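Local coordinates for virulence protein STM3117 (Salmonella enterica subsp. enterica serovar Typhimurium, PDB 3HUH), which promotes replication of the bacterium inside host macrophages and may take part in making and modifying the peptidoglycan of the cell wall, at residues 50-55 with 65-70; 40-43 with 48-51; 116-121 with 127-132; 69-74 with 82-87; 59-64 with 89-94. One frame throughout, in Å; residues are numbered along the deposited sequence.

Contact 1 (50-55 with 65-70)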
# COMPACT_ATOMS: atom_id res chain seq x y z
N VAL A 50 -6.79 -13.49 -8.84
CA VAL A 50 -6.64 -14.89 -8.45
C VAL A 50 -7.45 -15.14 -7.18
O VAL A 50 -7.91 -14.19 -6.53
CB VAL A 50 -5.18 -15.26 -8.13
CG1 VAL A 50 -4.31 -15.07 -9.35
CG2 VAL A 50 -4.68 -14.44 -6.95
N THR A 51 -7.62 -16.41 -6.85
CA THR A 51 -8.36 -16.80 -5.66
C THR A 51 -7.44 -17.64 -4.78
O THR A 51 -6.94 -18.67 -5.23
CB THR A 51 -9.61 -17.63 -6.02
OG1 THR A 51 -10.44 -16.89 -6.91
CG2 THR A 51 -10.41 -17.98 -4.76
N PHE A 52 -7.21 -17.18 -3.56
CA PHE A 52 -6.36 -17.90 -2.62
C PHE A 52 -7.16 -18.23 -1.36
O PHE A 52 -8.24 -17.67 -1.15
CB PHE A 52 -5.11 -17.07 -2.28
CG PHE A 52 -5.39 -15.84 -1.47
CD1 PHE A 52 -5.22 -15.84 -0.10
CD2 PHE A 52 -5.80 -14.66 -2.10
CE1 PHE A 52 -5.44 -14.70 0.66
CE2 PHE A 52 -6.02 -13.50 -1.35
CZ PHE A 52 -5.84 -13.52 0.03
N LYS A 53 -6.63 -19.12 -0.53
CA LYS A 53 -7.32 -19.52 0.68
C LYS A 53 -8.75 -19.94 0.35
O LYS A 53 -9.70 -19.60 1.06
CB LYS A 53 -7.33 -18.38 1.70
CG LYS A 53 -6.32 -18.55 2.83
CD LYS A 53 -4.89 -18.62 2.31
CE LYS A 53 -3.90 -18.84 3.44
NZ LYS A 53 -4.04 -20.18 4.07
N GLN A 54 -8.89 -20.67 -0.76
CA GLN A 54 -10.17 -21.19 -1.24
C GLN A 54 -11.21 -20.23 -1.80
O GLN A 54 -11.85 -20.52 -2.81
CB GLN A 54 -10.84 -22.04 -0.15
CG GLN A 54 -12.20 -22.60 -0.57
CD GLN A 54 -12.93 -23.32 0.55
OE1 GLN A 54 -13.25 -22.74 1.59
NE2 GLN A 54 -13.21 -24.60 0.33
N ASN A 55 -11.40 -19.08 -1.15
CA ASN A 55 -12.43 -18.14 -1.61
C ASN A 55 -12.08 -16.65 -1.52
O ASN A 55 -12.96 -15.81 -1.66
CB ASN A 55 -13.71 -18.38 -0.81
CG ASN A 55 -13.46 -18.35 0.69
OD1 ASN A 55 -12.56 -17.65 1.16
ND2 ASN A 55 -14.25 -19.10 1.44
N LYS A 65 1.11 -7.96 -4.61
CA LYS A 65 -0.31 -8.19 -4.81
C LYS A 65 -1.16 -7.32 -3.91
O LYS A 65 -0.68 -6.77 -2.92
CB LYS A 65 -0.68 -9.67 -4.61
CG LYS A 65 -0.63 -10.18 -3.17
CD LYS A 65 -1.33 -11.55 -3.08
CE LYS A 65 -1.21 -12.16 -1.69
NZ LYS A 65 -2.33 -13.13 -1.45
N ILE A 66 -2.42 -7.17 -4.29
CA ILE A 66 -3.38 -6.41 -3.50
C ILE A 66 -4.50 -7.38 -3.14
O ILE A 66 -5.17 -7.92 -4.02
CB ILE A 66 -3.96 -5.23 -4.30
CG1 ILE A 66 -2.89 -4.15 -4.47
CG2 ILE A 66 -5.19 -4.67 -3.58
CD1 ILE A 66 -3.30 -3.02 -5.35
N ASN A 67 -4.66 -7.64 -1.85
CA ASN A 67 -5.72 -8.53 -1.40
C ASN A 67 -6.98 -7.69 -1.29
O ASN A 67 -6.93 -6.51 -0.92
CB ASN A 67 -5.39 -9.15 -0.04
CG ASN A 67 -4.31 -10.20 -0.14
OD1 ASN A 67 -4.17 -10.87 -1.17
ND2 ASN A 67 -3.56 -10.38 0.95
N LEU A 68 -8.12 -8.29 -1.62
CA LEU A 68 -9.37 -7.57 -1.55
C LEU A 68 -10.29 -8.09 -0.46
O LEU A 68 -10.37 -9.29 -0.22
CB LEU A 68 -10.11 -7.67 -2.90
CG LEU A 68 -9.33 -7.19 -4.13
CD1 LEU A 68 -10.16 -7.43 -5.38
CD2 LEU A 68 -9.00 -5.70 -3.98
N HIS A 69 -10.94 -7.16 0.24
CA HIS A 69 -11.93 -7.48 1.27
C HIS A 69 -13.19 -6.75 0.83
O HIS A 69 -13.15 -5.56 0.51
CB HIS A 69 -11.56 -6.91 2.64
CG HIS A 69 -10.55 -7.70 3.41
ND1 HIS A 69 -9.90 -8.80 2.90
CD2 HIS A 69 -10.06 -7.52 4.66
CE1 HIS A 69 -9.05 -9.26 3.80
NE2 HIS A 69 -9.13 -8.50 4.88
N GLN A 70 -14.32 -7.44 0.80
CA GLN A 70 -15.55 -6.77 0.42
C GLN A 70 -16.26 -6.36 1.71
O GLN A 70 -16.20 -7.08 2.72
CB GLN A 70 -16.44 -7.70 -0.40
CG GLN A 70 -17.75 -7.08 -0.85
CD GLN A 70 -18.44 -7.90 -1.93
OE1 GLN A 70 -18.02 -7.88 -3.09
NE2 GLN A 70 -19.48 -8.63 -1.56
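Phe-52 lays one face of its ring under the ammonium group of Lys-65. Lys-65 NZ sits 3.7 Å from the centroid of the Phe-52 ring and only 11° off the ring normal, a well-centred cation-pi interaction. The ring gets there because CG of Phe-52 lies between the backbone N and the carbonyl carbon (chi1 68°), while the lysine chain runs extended beyond its own CG to bring NZ over it. Lys-65 NZ also donates to Asn-67 OD1 at 2.9 Å, in the carbonyl plane and on a lone pair. Asn-67 OD1 lies 3.2 Å from Phe-52 CE2, approaching the ring obliquely, with the amide plane turned 33° from the ring plane. The ammonium thus has a carbonyl oxygen and a ring face as partners. Thr-119 of the second subunit packs on both Phe-52 and Lys-65, and Thr-119 O of this chain takes a weak bond from Lys-65 NZ of that subunit. Within the sheet, strands 48-52 and 64-70 are not direct neighbours: strand 56-61 runs between them, and the three side chains reach across it, with Phe-52 and Asn-67 both resting on Ala-58, while His-26 of strand 21-31 touches Lys-65 and Asn-67.

Contact 2 (40-43 with 48-51)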
# COMPACT_ATOMS: atom_id res chain seq x y z
N PHE A 40 -11.98 -3.30 -12.95
CA PHE A 40 -11.20 -2.08 -13.12
C PHE A 40 -9.69 -2.36 -13.15
O PHE A 40 -8.99 -1.97 -14.09
CB PHE A 40 -11.49 -1.09 -11.99
CG PHE A 40 -10.64 0.16 -12.04
CD1 PHE A 40 -10.95 1.19 -12.92
CD2 PHE A 40 -9.53 0.29 -11.21
CE1 PHE A 40 -10.15 2.34 -12.98
CE2 PHE A 40 -8.72 1.43 -11.26
CZ PHE A 40 -9.04 2.46 -12.14
N TYR A 41 -9.19 -3.06 -12.13
CA TYR A 41 -7.75 -3.33 -12.08
C TYR A 41 -7.25 -4.23 -13.20
O TYR A 41 -6.12 -4.08 -13.67
CB TYR A 41 -7.35 -3.87 -10.70
CG TYR A 41 -7.32 -2.77 -9.65
CD1 TYR A 41 -8.46 -2.45 -8.91
CD2 TYR A 41 -6.17 -2.00 -9.46
CE1 TYR A 41 -8.46 -1.39 -8.00
CE2 TYR A 41 -6.16 -0.92 -8.56
CZ TYR A 41 -7.30 -0.62 -7.84
OH TYR A 41 -7.29 0.45 -6.97
N GLU A 42 -8.08 -5.17 -13.65
CA GLU A 42 -7.65 -6.03 -14.74
C GLU A 42 -7.68 -5.27 -16.07
O GLU A 42 -6.68 -5.24 -16.79
CB GLU A 42 -8.54 -7.27 -14.85
CG GLU A 42 -8.34 -8.28 -13.73
CD GLU A 42 -8.86 -9.67 -14.09
OE1 GLU A 42 -9.97 -9.77 -14.66
OE2 GLU A 42 -8.16 -10.66 -13.79
N GLU A 43 -8.81 -4.64 -16.39
CA GLU A 43 -8.95 -3.93 -17.66
C GLU A 43 -8.11 -2.67 -17.81
O GLU A 43 -7.57 -2.41 -18.89
CB GLU A 43 -10.42 -3.61 -17.93
CG GLU A 43 -11.34 -4.82 -17.82
CD GLU A 43 -12.74 -4.56 -18.36
OE1 GLU A 43 -13.29 -3.47 -18.11
OE2 GLU A 43 -13.29 -5.47 -19.01
N SER A 48 -3.84 -9.10 -12.61
CA SER A 48 -4.45 -10.41 -12.81
C SER A 48 -5.09 -10.91 -11.52
O SER A 48 -4.41 -11.08 -10.51
CB SER A 48 -3.42 -11.43 -13.29
OG SER A 48 -2.85 -11.05 -14.53
N ALA A 49 -6.40 -11.16 -11.55
CA ALA A 49 -7.11 -11.64 -10.37
C ALA A 49 -6.92 -13.13 -10.12
O ALA A 49 -6.88 -13.94 -11.05
CB ALA A 49 -8.60 -11.31 -10.48
N VAL A 50 -6.79 -13.49 -8.84
CA VAL A 50 -6.64 -14.89 -8.45
C VAL A 50 -7.45 -15.14 -7.18
O VAL A 50 -7.91 -14.19 -6.53
CB VAL A 50 -5.18 -15.26 -8.13
CG1 VAL A 50 -4.31 -15.07 -9.35
CG2 VAL A 50 -4.68 -14.44 -6.95
N THR A 51 -7.62 -16.41 -6.85
CA THR A 51 -8.36 -16.80 -5.66
C THR A 51 -7.44 -17.64 -4.78
O THR A 51 -6.94 -18.67 -5.23
CB THR A 51 -9.61 -17.63 -6.02
OG1 THR A 51 -10.44 -16.89 -6.91
CG2 THR A 51 -10.41 -17.98 -4.76
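Glu-42 reaches out from the last turn of helix 34-43 and takes the backbone N-H of Ala-49 at the start of the next strand. The bond is short and nearly straight: Ala-49 N lies 2.9 Å from Glu-42 OE2, with an angle of 168° at the hydrogen. The amide meets that oxygen on its anti side and somewhat out of the carboxylate plane (25°), so it is the less usual side of the carboxylate that does the work here. Glu-42 OE2 also touches the methyl group of Ala-49, CB being 3.4 Å away, so the same oxygen takes the N-H and packs on the methyl group. Its reach comes from a CG set beside the backbone N and anti to the carbonyl carbon (chi1 -71°), followed by an extended chain.

Beyond this point the contact thins quickly. Glu-42 OE2 comes no closer to Ser-48 than the carbonyl C of Ser-48, at 3.8 Å, and the Ser-48 side chain leaves its CA pointing away from the helix, at an exposed position. Glu-42 itself is partly exposed, and the area buried between the two segments is small. The neighbouring Tyr-41 turns its end elsewhere, its OH bonding to Asp-132 OD2, and its backbone pairs with Phe-47 in the connection between helix and strand. Helix 34-43 and the strand it is tied to are successive elements of the beta-alpha-beta-beta-beta module of the vicinal oxygen chelate fold, here strand 21-31, helix 34-43 and strands 48-52, 56-61 and 64-70.

Contact 3 (116-121 with 127-132)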
# COMPACT_ATOMS: atom_id res chain seq x y z
N VAL A 116 2.06 15.19 -14.46
CA VAL A 116 2.77 16.19 -13.69
C VAL A 116 3.95 15.56 -12.96
O VAL A 116 3.88 14.40 -12.54
CB VAL A 116 1.85 16.86 -12.65
CG1 VAL A 116 2.59 17.99 -11.95
CG2 VAL A 116 0.61 17.41 -13.33
N GLU A 117 5.02 16.32 -12.83
CA GLU A 117 6.23 15.86 -12.16
C GLU A 117 6.00 15.72 -10.66
O GLU A 117 5.41 16.59 -10.02
CB GLU A 117 7.36 16.86 -12.41
CG GLU A 117 7.62 17.15 -13.88
CD GLU A 117 8.71 18.18 -14.09
OE1 GLU A 117 9.79 18.04 -13.47
OE2 GLU A 117 8.49 19.14 -14.86
N ARG A 118 6.47 14.61 -10.09
CA ARG A 118 6.33 14.36 -8.66
C ARG A 118 7.63 13.77 -8.15
O ARG A 118 8.55 13.49 -8.92
CB ARG A 118 5.19 13.37 -8.38
CG ARG A 118 3.80 13.84 -8.79
CD ARG A 118 3.41 15.14 -8.13
NE ARG A 118 1.97 15.37 -8.19
CZ ARG A 118 1.41 16.57 -8.18
NH1 ARG A 118 2.17 17.66 -8.13
NH2 ARG A 118 0.09 16.69 -8.21
N THR A 119 7.71 13.56 -6.84
CA THR A 119 8.91 12.99 -6.25
C THR A 119 8.69 11.52 -5.94
O THR A 119 7.83 11.17 -5.13
CB THR A 119 9.30 13.70 -4.95
OG1 THR A 119 8.22 13.59 -4.01
CG2 THR A 119 9.57 15.17 -5.22
N GLY A 120 9.45 10.65 -6.59
CA GLY A 120 9.32 9.23 -6.35
C GLY A 120 10.20 8.82 -5.19
O GLY A 120 10.95 9.64 -4.66
N ALA A 121 10.11 7.56 -4.78
CA ALA A 121 10.92 7.08 -3.67
C ALA A 121 12.42 7.23 -3.95
O ALA A 121 13.19 7.55 -3.05
CB ALA A 121 10.59 5.62 -3.39
N SER A 127 3.74 11.69 -13.15
CA SER A 127 2.54 11.00 -12.69
C SER A 127 1.23 11.41 -13.31
O SER A 127 1.02 12.57 -13.66
CB SER A 127 2.39 11.17 -11.17
OG SER A 127 3.52 10.70 -10.47
N ILE A 128 0.34 10.43 -13.43
CA ILE A 128 -1.00 10.65 -13.94
C ILE A 128 -1.88 10.07 -12.83
O ILE A 128 -1.57 9.02 -12.28
CB ILE A 128 -1.23 9.91 -15.28
CG1 ILE A 128 -2.57 10.33 -15.88
CG2 ILE A 128 -1.16 8.41 -15.07
CD1 ILE A 128 -2.63 11.79 -16.28
N TYR A 129 -2.96 10.77 -12.48
CA TYR A 129 -3.85 10.31 -11.41
C TYR A 129 -5.24 9.97 -11.90
O TYR A 129 -5.84 10.71 -12.69
CB TYR A 129 -4.01 11.39 -10.34
CG TYR A 129 -2.76 11.80 -9.60
CD1 TYR A 129 -2.49 11.30 -8.33
CD2 TYR A 129 -1.87 12.72 -10.15
CE1 TYR A 129 -1.37 11.73 -7.61
CE2 TYR A 129 -0.76 13.16 -9.44
CZ TYR A 129 -0.52 12.66 -8.17
OH TYR A 129 0.56 13.12 -7.45
N ILE A 130 -5.76 8.85 -11.42
CA ILE A 130 -7.13 8.42 -11.73
C ILE A 130 -7.71 7.87 -10.44
O ILE A 130 -7.03 7.81 -9.41
CB ILE A 130 -7.18 7.32 -12.83
CG1 ILE A 130 -6.36 6.10 -12.40
CG2 ILE A 130 -6.66 7.89 -14.15
CD1 ILE A 130 -6.42 4.95 -13.38
N ARG A 131 -8.97 7.47 -10.48
CA ARG A 131 -9.60 6.91 -9.29
C ARG A 131 -10.21 5.57 -9.62
O ARG A 131 -10.69 5.35 -10.74
CB ARG A 131 -10.70 7.83 -8.76
CG ARG A 131 -10.17 9.08 -8.09
CD ARG A 131 -11.26 9.86 -7.39
NE ARG A 131 -10.74 11.14 -6.93
CZ ARG A 131 -9.91 11.29 -5.90
NH1 ARG A 131 -9.50 10.24 -5.21
NH2 ARG A 131 -9.47 12.51 -5.59
N ASP A 132 -10.19 4.65 -8.66
CA ASP A 132 -10.78 3.35 -8.89
C ASP A 132 -12.27 3.44 -8.55
O ASP A 132 -12.76 4.50 -8.15
CB ASP A 132 -10.04 2.25 -8.11
CG ASP A 132 -10.34 2.22 -6.62
OD1 ASP A 132 -11.07 3.09 -6.10
OD2 ASP A 132 -9.83 1.30 -5.96
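Arg-118 donates its NE-H to the hydroxyl oxygen of Tyr-129, NE to OH 2.8 Å with an angle of 151° at the hydrogen. The guanidinium meets the ring at its edge, and the two side chains cross at about a right angle, so this is a polar bond at the rim of the phenol and not a stack on its face. A bend at the second torsion of Arg-118 (chi2 -58°) folds the chain back toward the tyrosine. On its way there the aliphatic part passes Ser-127, with Arg-118 CG 3.6 Å from Ser-127 OG. The serine hydroxyl finds its polar partners beyond the contact, in Ser-141 OG and Glu-139 OE2.

One layer out, Val-116 CG1 lies over a face of the guanidinium, 3.8 Å above its plane and toward the rim, while NH2 of Arg-118 forms a salt bridge with Glu-113. Both the NE and the NH2 sides of the group are therefore engaged, which fixes its rotation. The backbone frame beneath is an antiparallel hydrogen-bonded pair: Val-116 N to Ser-127 O is 2.9 Å, and Ser-127 N to Val-116 O is 2.8 Å. The segments' axes make 98°; from Val-116 the first strand runs on toward the turn, Arg-118 pairing with Ile-125, while Tyr-129 lies beyond Ser-127 the other way, so the two side chains meet diagonally across the register. Strand 116-120 is the outermost of its sheet within the chain, with 123-131 next and then 137-142, whose Glu-139 touches Arg-118 and Tyr-129; Pro-77 of the second subunit packs on both.

Contact 4 (69-74 with 82-87)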
# COMPACT_ATOMS: atom_id res chain seq x y z
N HIS A 69 -10.94 -7.16 0.24
CA HIS A 69 -11.93 -7.48 1.27
C HIS A 69 -13.19 -6.75 0.83
O HIS A 69 -13.15 -5.56 0.51
CB HIS A 69 -11.56 -6.91 2.64
CG HIS A 69 -10.55 -7.70 3.41
ND1 HIS A 69 -9.90 -8.80 2.90
CD2 HIS A 69 -10.06 -7.52 4.66
CE1 HIS A 69 -9.05 -9.26 3.80
NE2 HIS A 69 -9.13 -8.50 4.88
N GLN A 70 -14.32 -7.44 0.80
CA GLN A 70 -15.55 -6.77 0.42
C GLN A 70 -16.26 -6.36 1.71
O GLN A 70 -16.20 -7.08 2.72
CB GLN A 70 -16.44 -7.70 -0.40
CG GLN A 70 -17.75 -7.08 -0.85
CD GLN A 70 -18.44 -7.90 -1.93
OE1 GLN A 70 -18.02 -7.88 -3.09
NE2 GLN A 70 -19.48 -8.63 -1.56
N GLN A 71 -16.91 -5.21 1.71
CA GLN A 71 -17.62 -4.80 2.91
C GLN A 71 -18.63 -5.87 3.30
O GLN A 71 -19.22 -6.52 2.44
CB GLN A 71 -18.33 -3.47 2.68
CG GLN A 71 -17.37 -2.30 2.49
CD GLN A 71 -18.08 -0.97 2.40
OE1 GLN A 71 -18.80 -0.71 1.44
NE2 GLN A 71 -17.88 -0.13 3.40
N GLU A 72 -18.79 -6.05 4.61
CA GLU A 72 -19.70 -7.02 5.20
C GLU A 72 -19.09 -8.42 5.25
O GLU A 72 -19.70 -9.35 5.78
CB GLU A 72 -21.04 -7.04 4.46
CG GLU A 72 -21.76 -5.70 4.50
CD GLU A 72 -22.01 -5.21 5.92
OE1 GLU A 72 -22.78 -5.87 6.65
OE2 GLU A 72 -21.45 -4.16 6.30
N MET A 73 -17.90 -8.57 4.69
CA MET A 73 -17.20 -9.86 4.77
C MET A 73 -15.69 -9.66 4.76
O MET A 73 -14.95 -10.34 4.05
CB MET A 73 -17.66 -10.83 3.67
CG MET A 73 -17.36 -10.47 2.23
SD MET A 73 -18.12 -11.71 1.11
CE MET A 73 -17.31 -13.24 1.65
N GLU A 74 -15.24 -8.73 5.60
CA GLU A 74 -13.83 -8.42 5.75
C GLU A 74 -13.14 -9.42 6.69
O GLU A 74 -13.55 -9.59 7.83
CB GLU A 74 -13.68 -7.00 6.29
CG GLU A 74 -14.36 -5.95 5.42
CD GLU A 74 -14.56 -4.62 6.13
OE1 GLU A 74 -15.23 -3.74 5.55
OE2 GLU A 74 -14.04 -4.46 7.25
N PRO A 82 -11.55 0.06 8.42
CA PRO A 82 -11.63 -0.36 7.01
C PRO A 82 -12.54 0.62 6.28
O PRO A 82 -13.70 0.78 6.66
CB PRO A 82 -12.24 -1.76 7.09
CG PRO A 82 -11.82 -2.23 8.45
CD PRO A 82 -12.04 -1.01 9.30
N THR A 83 -12.03 1.26 5.24
CA THR A 83 -12.79 2.27 4.53
C THR A 83 -12.59 2.29 3.02
O THR A 83 -11.49 2.50 2.53
CB THR A 83 -12.42 3.68 5.07
OG1 THR A 83 -12.59 3.72 6.50
CG2 THR A 83 -13.28 4.76 4.42
N PRO A 84 -13.67 2.05 2.26
CA PRO A 84 -13.52 2.07 0.80
C PRO A 84 -13.16 3.50 0.38
O PRO A 84 -13.70 4.46 0.93
CB PRO A 84 -14.92 1.68 0.31
CG PRO A 84 -15.40 0.75 1.39
CD PRO A 84 -14.99 1.51 2.65
N GLY A 85 -12.24 3.63 -0.57
CA GLY A 85 -11.84 4.95 -1.04
C GLY A 85 -10.82 5.69 -0.18
O GLY A 85 -10.57 6.87 -0.39
N SER A 86 -10.21 4.99 0.77
CA SER A 86 -9.23 5.59 1.66
C SER A 86 -7.78 5.38 1.22
O SER A 86 -6.85 5.88 1.86
CB SER A 86 -9.40 5.05 3.09
OG SER A 86 -9.13 3.65 3.15
N ALA A 87 -7.58 4.64 0.13
CA ALA A 87 -6.24 4.38 -0.37
C ALA A 87 -5.74 5.44 -1.34
O ALA A 87 -6.51 6.02 -2.11
CB ALA A 87 -6.18 3.01 -1.03
O HOH W 1 -15.82 -1.05 5.65
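Gln-71 and Glu-74 swing their CG atoms to the same position, beside the backbone N and anti to the carbonyl carbon (chi1 -68° and -57°), and both chains then run extended to meet two prolines. Pro-84 CG sits over the flat face of the Gln-71 amide, 3.3 Å from both CD and NE2 of Gln-71. Glu-74 crosses Pro-82 obliquely, its OE2 3.2 Å from Pro-82 CB; this oxygen is also paired in a salt bridge with Lys-78.

Between these two van der Waals contacts a water completes the polar link. It accepts from Gln-71 NE2 at 3.2 Å and donates to Glu-74 OE1 at 2.8 Å and to Pro-82 O at 3.0 Å. One molecule thus ties both side chains to the backbone of the other segment, and the two carboxylate oxygens of Glu-74 have separate tasks.

Each segment carries a type II beta turn. Gln-70 to Met-73 form one, with Gln-71 inside it and Glu-74 just after. Thr-83 to Ser-86 form the other, with Pro-84 and Gly-85 at its centre; Thr-83 O accepts both the backbone N-H and the side chain of Ser-86, OG lying 2.7 Å from that carbonyl oxygen. Gly-85 O is bonded to Ser-80 of the second subunit. The contact brings together the two ends of the long connection between strands 64-70 and 88-93, against strand 21-31, where Thr-30 touches both Glu-74 and Pro-82, while Ala-87 pairs with Leu-137 of the other sheet.

Contact 5 (59-64 with 89-94)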
# COMPACT_ATOMS: atom_id res chain seq x y z
N LEU A 59 -5.23 -9.36 -6.46
CA LEU A 59 -4.84 -8.85 -7.76
C LEU A 59 -3.33 -8.90 -7.78
O LEU A 59 -2.66 -8.24 -6.98
CB LEU A 59 -5.32 -7.41 -7.94
CG LEU A 59 -6.84 -7.26 -8.11
CD1 LEU A 59 -7.24 -5.83 -7.85
CD2 LEU A 59 -7.25 -7.71 -9.51
N ILE A 60 -2.80 -9.72 -8.69
CA ILE A 60 -1.37 -9.91 -8.85
C ILE A 60 -0.77 -8.93 -9.84
O ILE A 60 -1.35 -8.68 -10.90
CB ILE A 60 -1.07 -11.34 -9.37
CG1 ILE A 60 -1.75 -12.38 -8.48
CG2 ILE A 60 0.42 -11.56 -9.51
CD1 ILE A 60 -1.36 -12.31 -7.03
N PHE A 61 0.39 -8.37 -9.51
CA PHE A 61 1.12 -7.47 -10.40
C PHE A 61 2.58 -7.50 -9.96
O PHE A 61 2.87 -7.51 -8.77
CB PHE A 61 0.55 -6.05 -10.35
CG PHE A 61 0.66 -5.38 -9.02
CD1 PHE A 61 1.78 -4.61 -8.71
CD2 PHE A 61 -0.35 -5.52 -8.08
CE1 PHE A 61 1.88 -3.98 -7.47
CE2 PHE A 61 -0.25 -4.89 -6.84
CZ PHE A 61 0.86 -4.12 -6.54
N GLY A 62 3.49 -7.51 -10.93
CA GLY A 62 4.90 -7.57 -10.60
C GLY A 62 5.10 -8.74 -9.65
O GLY A 62 4.61 -9.85 -9.89
N ALA A 63 5.82 -8.50 -8.56
CA ALA A 63 6.07 -9.53 -7.55
C ALA A 63 5.35 -9.14 -6.27
O ALA A 63 5.79 -9.48 -5.16
CB ALA A 63 7.57 -9.66 -7.30
N GLN A 64 4.23 -8.45 -6.41
CA GLN A 64 3.45 -8.01 -5.26
C GLN A 64 1.99 -8.34 -5.53
O GLN A 64 1.66 -8.94 -6.55
CB GLN A 64 3.62 -6.50 -5.06
CG GLN A 64 5.06 -6.06 -4.71
CD GLN A 64 5.26 -4.54 -4.75
OE1 GLN A 64 5.09 -3.90 -5.78
NE2 GLN A 64 5.65 -3.97 -3.61
N LEU A 89 -2.40 5.29 -3.63
CA LEU A 89 -1.28 4.45 -4.06
C LEU A 89 -0.61 4.87 -5.35
O LEU A 89 -1.26 5.35 -6.27
CB LEU A 89 -1.79 3.02 -4.26
CG LEU A 89 -2.80 2.45 -3.26
CD1 LEU A 89 -3.29 1.10 -3.75
CD2 LEU A 89 -2.16 2.32 -1.89
N CYS A 90 0.69 4.66 -5.43
CA CYS A 90 1.44 4.99 -6.63
C CYS A 90 2.07 3.73 -7.21
O CYS A 90 2.78 3.00 -6.51
CB CYS A 90 2.54 6.01 -6.33
SG CYS A 90 3.60 6.33 -7.77
N PHE A 91 1.81 3.49 -8.49
CA PHE A 91 2.34 2.33 -9.19
C PHE A 91 3.31 2.79 -10.27
O PHE A 91 3.03 3.76 -10.98
CB PHE A 91 1.21 1.55 -9.86
CG PHE A 91 0.25 0.93 -8.89
CD1 PHE A 91 0.60 -0.22 -8.19
CD2 PHE A 91 -1.00 1.50 -8.67
CE1 PHE A 91 -0.29 -0.80 -7.28
CE2 PHE A 91 -1.89 0.93 -7.76
CZ PHE A 91 -1.54 -0.21 -7.06
N ILE A 92 4.45 2.11 -10.38
CA ILE A 92 5.42 2.47 -11.41
C ILE A 92 5.14 1.66 -12.66
O ILE A 92 4.91 0.44 -12.60
CB ILE A 92 6.87 2.18 -10.98
CG1 ILE A 92 7.22 2.99 -9.74
CG2 ILE A 92 7.82 2.50 -12.13
CD1 ILE A 92 7.06 4.49 -9.90
N THR A 93 5.15 2.33 -13.80
CA THR A 93 4.93 1.68 -15.08
C THR A 93 6.19 1.78 -15.92
O THR A 93 6.98 2.71 -15.76
CB THR A 93 3.77 2.32 -15.86
OG1 THR A 93 3.57 1.61 -17.09
CG2 THR A 93 4.09 3.78 -16.20
N SER A 94 6.39 0.80 -16.81
CA SER A 94 7.54 0.78 -17.70
C SER A 94 7.07 1.25 -19.08
O SER A 94 7.86 1.38 -20.02
CB SER A 94 8.14 -0.63 -17.79
OG SER A 94 7.15 -1.60 -18.09
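Phe-61 O accepts the backbone N-H of Gln-64 at 2.9 Å, and Phe-61 N gives a longer bond back to Gln-64 O at 3.3 Å; from this base its ring reaches across to Phe-91. Only Gly-62 and Ala-63 lie between the bonded residues, so strand 56-61 turns tightly into strand 64-70, with Gly-62 taking a positive phi. CG of Phe-61 sits between the backbone N and the carbonyl carbon (chi1 63°), which sends the ring inward. The ring of Phe-91 arrives edge-on: its CE1 is 3.6 Å from Phe-61 CZ and 3.9 Å from Phe-61 CE1. The planes stand at 90° and the centroids 5.3 Å apart, a T-shaped pair with Phe-91 supplying the edge.

Strands 56-61 and 88-93 belong to different sheets, one in each of the paired beta-alpha-beta-beta-beta modules of the vicinal oxygen chelate fold, and the aromatic pair spans the core between them. Phe-47 completes a cluster, stacked with Phe-61 and edge-to-face with Phe-91, and Ile-66 of strand 64-70 packs against both rings of the pair.

Outward from the core, residues 89 to 93 form an antiparallel ladder with a strand of the second subunit, so that the sheet continues across the dimer interface. Gln-64 also works at this boundary: its NE2 bonds to Ile-24 O of its own chain, and its OE1 to Ile-24 N of the second subunit.

How the contacts relate
Contacts 1 and 5 are buried, contact 2 is at the surface, and contacts 3 and 4 are partly buried. Contacts 1 and 2 share strand 48-52, one through the ring of Phe-52 at its end and the other from its first residues beside helix 34-43. Contact 4 continues strand 64-70 from contact 1 into the connection between modules, where a bridging water and proline ring carbons set against an amide and a carboxylate replace cation-pi chemistry. Contact 5 is purely aromatic across the segments and joins the two sheets, while contact 3 is a polar hairpin within the second. Tyr-41 OH to Asp-132 OD2 links contacts 2 and 3, and all but contact 2 touch the second subunit.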